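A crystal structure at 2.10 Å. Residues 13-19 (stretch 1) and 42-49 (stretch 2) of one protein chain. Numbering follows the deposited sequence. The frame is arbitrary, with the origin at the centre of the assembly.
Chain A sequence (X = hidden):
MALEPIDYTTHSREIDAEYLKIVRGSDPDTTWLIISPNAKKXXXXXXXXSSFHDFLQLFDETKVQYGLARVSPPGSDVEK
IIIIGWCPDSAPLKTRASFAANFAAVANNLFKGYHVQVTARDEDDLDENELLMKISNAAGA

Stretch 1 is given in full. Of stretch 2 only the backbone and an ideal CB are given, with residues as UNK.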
# COMPACT_ATOMS: atom_id res chain seq x y z
N ARG A 13 -4.52 14.76 5.57
CA ARG A 13 -3.79 15.03 6.80
C ARG A 13 -3.36 13.72 7.47
O ARG A 13 -2.18 13.53 7.77
CB ARG A 13 -4.66 15.82 7.77
CG ARG A 13 -3.92 16.85 8.60
CD ARG A 13 -3.55 18.05 7.73
NE ARG A 13 -4.73 18.62 7.08
CZ ARG A 13 -4.70 19.59 6.17
NH1 ARG A 13 -3.54 20.10 5.78
NH2 ARG A 13 -5.82 20.04 5.63
N GLU A 14 -4.33 12.85 7.71
CA GLU A 14 -4.06 11.56 8.34
C GLU A 14 -3.17 10.70 7.46
O GLU A 14 -2.21 10.09 7.94
CB GLU A 14 -5.36 10.81 8.62
CG GLU A 14 -6.37 11.55 9.49
CD GLU A 14 -7.11 12.65 8.73
OE1 GLU A 14 -6.51 13.70 8.42
OE2 GLU A 14 -8.30 12.44 8.42
N ILE A 15 -3.48 10.65 6.17
CA ILE A 15 -2.71 9.85 5.23
C ILE A 15 -1.25 10.29 5.12
O ILE A 15 -0.34 9.49 5.34
CB ILE A 15 -3.34 9.85 3.82
CG1 ILE A 15 -4.69 9.13 3.86
CG2 ILE A 15 -2.41 9.17 2.83
CD1 ILE A 15 -5.37 9.05 2.52
N ASP A 16 -1.03 11.56 4.77
CA ASP A 16 0.34 12.07 4.62
C ASP A 16 1.19 11.91 5.87
O ASP A 16 2.40 11.70 5.77
CB ASP A 16 0.33 13.55 4.20
CG ASP A 16 -0.35 13.77 2.86
OD1 ASP A 16 -0.32 12.85 2.02
OD2 ASP A 16 -0.90 14.87 2.65
N ALA A 17 0.57 12.01 7.04
CA ALA A 17 1.29 11.88 8.29
C ALA A 17 1.92 10.49 8.41
O ALA A 17 3.07 10.35 8.83
CB ALA A 17 0.36 12.12 9.46
N GLU A 18 1.17 9.46 8.03
CA GLU A 18 1.68 8.10 8.10
C GLU A 18 2.66 7.88 6.94
O GLU A 18 3.72 7.27 7.11
CB GLU A 18 0.53 7.10 8.01
CG GLU A 18 -0.55 7.30 9.07
CD GLU A 18 0.01 7.32 10.50
OE1 GLU A 18 1.04 6.67 10.75
OE2 GLU A 18 -0.60 7.98 11.37
N TYR A 19 2.29 8.40 5.78
CA TYR A 19 3.13 8.28 4.59
C TYR A 19 4.56 8.76 4.85
O TYR A 19 5.52 8.02 4.62
CB TYR A 19 2.50 9.08 3.45
CG TYR A 19 3.41 9.29 2.26
CD1 TYR A 19 3.76 8.23 1.42
CD2 TYR A 19 3.95 10.54 2.00
CE1 TYR A 19 4.64 8.43 0.33
CE2 TYR A 19 4.83 10.75 0.92
CZ TYR A 19 5.16 9.70 0.10
OH TYR A 19 6.03 9.93 -0.94
N UNK A 42 -14.51 7.54 1.26
CA UNK A 42 -13.33 8.38 1.39
C UNK A 42 -12.19 7.50 1.93
O UNK A 42 -12.39 6.73 2.87
CB UNK A 42 -13.60 9.58 2.30
N UNK A 43 -11.01 7.60 1.33
CA UNK A 43 -9.89 6.79 1.80
C UNK A 43 -9.17 7.43 2.97
O UNK A 43 -8.86 8.62 2.95
CB UNK A 43 -8.90 6.55 0.66
N UNK A 44 -8.90 6.62 3.98
CA UNK A 44 -8.18 7.07 5.16
C UNK A 44 -7.38 5.91 5.73
O UNK A 44 -7.60 4.75 5.36
CB UNK A 44 -9.14 7.64 6.21
N UNK A 45 -6.42 6.20 6.62
CA UNK A 45 -5.60 5.13 7.21
C UNK A 45 -6.48 4.12 7.92
O UNK A 45 -7.28 4.48 8.77
CB UNK A 45 -4.57 5.71 8.19
N UNK A 46 -6.34 2.85 7.56
CA UNK A 46 -7.13 1.83 8.23
C UNK A 46 -6.29 1.18 9.30
O UNK A 46 -6.75 0.94 10.41
CB UNK A 46 -7.65 0.79 7.24
N UNK A 47 -5.04 0.90 8.95
CA UNK A 47 -4.12 0.26 9.88
C UNK A 47 -2.67 0.58 9.55
O UNK A 47 -2.35 0.95 8.42
CB UNK A 47 -4.33 -1.26 9.87
N UNK A 48 -1.82 0.45 10.55
CA UNK A 48 -0.40 0.69 10.43
C UNK A 48 0.24 -0.31 11.38
O UNK A 48 -0.43 -0.83 12.28
CB UNK A 48 -0.02 2.14 10.75
N UNK A 49 1.52 -0.60 11.18
CA UNK A 49 2.20 -1.54 12.05
C UNK A 49 3.68 -1.50 11.78
O UNK A 49 4.13 -0.76 10.89
CB UNK A 49 1.66 -2.96 11.86

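Position 42 lies outside the strand, with nothing of the helix within 5.5 Å of its ideal CB. Almost any residue would suit. The deposited residue is Glu42, which makes no contact.

Position 43 opens the strand. Its CA-to-CB bond points sideways, and the ideal CB is 4.7 Å from CD1 of Ile15. That methyl group favours an apolar or aromatic neighbour, and a large side chain could run elsewhere. The residue is Tyr43. Its ring leads away from the helix, and its OH is hydrogen-bonded elsewhere. The closest contact is made by the backbone: CD1 of Ile15 lies 3.5 Å from O of Tyr43.

Position 44 also points sideways. Its ideal CB is 5.2 Å from CG1 of Ile15 and 5.4 Å from OE2 of Glu14. Phi/psi of -149/165 is extended and excludes proline. A small, polar or long flexible residue could fit, although the carboxylate of Glu14 favours a positive charge. The residue is Glu44. Its chi2 and chi3 are both near 180°. OE2 of Glu44 stays 5.0 Å from OE2 of Glu14, with no hydrogen bond or salt bridge. Its CA packs 4.3 Å from CG1 of Ile15.

Position 45 faces the helix, in register with Ile15, the two CA atoms being 5.9 Å apart. The ideal CB is 4.4 Å from CG of Glu18 and 5.0 Å from O of Glu14. The surroundings are largely aliphatic, and a compact apolar residue such as valine or alanine would suit. Phi of -58° also admits proline. The residue is Pro45, which has the largest covered area of the stretch. Its CD lies 3.7 Å from CB of Glu14 and 3.8 Å from CG1 of Ile15, while its CG is 4.3 Å from CG of Glu18.

Positions 46 and 47 have no helix atom within 5.5 Å of the ideal CB. Polar residues would suit, among many others. They are Glu46 and Ser47, neither touching stretch 1.

Position 48 points toward the helix again, with the ideal CB 4.7 Å from OE1 of Glu18. A donor or a positive charge could answer that carboxylate, but a small or branched residue would also fit. The residue is Thr48. Its CG2 meets OE1 of Glu18 at 4.0 Å, a van der Waals contact.

Position 49 is beyond reach of the helix. Its extended phi/psi of -170/178 is easiest for glycine, though small or polar residues could fit. The residue is Gly49.

Stretch 2 42-49: EYEPESTG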
# COMPACT_ATOMS: atom_id res chain seq x y z
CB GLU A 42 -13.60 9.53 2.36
CG GLU A 42 -14.89 10.29 2.08
CD GLU A 42 -15.18 11.37 3.11
OE1 GLU A 42 -15.20 11.06 4.33
OE2 GLU A 42 -15.39 12.54 2.71
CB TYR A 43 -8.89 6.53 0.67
CG TYR A 43 -9.27 5.36 -0.20
CD1 TYR A 43 -10.25 5.48 -1.18
CD2 TYR A 43 -8.66 4.11 -0.01
CE1 TYR A 43 -10.63 4.38 -1.96
CE2 TYR A 43 -9.03 3.01 -0.78
CZ TYR A 43 -10.01 3.15 -1.76
OH TYR A 43 -10.38 2.07 -2.53
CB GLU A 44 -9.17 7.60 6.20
CG GLU A 44 -10.20 6.59 6.66
CD GLU A 44 -11.26 7.21 7.55
OE1 GLU A 44 -12.13 6.47 8.06
OE2 GLU A 44 -11.22 8.45 7.73
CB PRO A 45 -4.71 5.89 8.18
CG PRO A 45 -4.55 7.21 7.53
CD PRO A 45 -5.96 7.52 7.08
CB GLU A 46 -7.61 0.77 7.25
CG GLU A 46 -8.39 -0.32 7.94
CD GLU A 46 -9.14 -1.19 6.97
OE1 GLU A 46 -8.60 -2.24 6.54
OE2 GLU A 46 -10.28 -0.81 6.63
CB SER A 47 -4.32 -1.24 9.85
OG SER A 47 -4.24 -1.71 8.52
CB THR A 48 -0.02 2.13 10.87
OG1 THR A 48 -0.36 2.32 12.25
CG2 THR A 48 -0.75 3.18 10.02
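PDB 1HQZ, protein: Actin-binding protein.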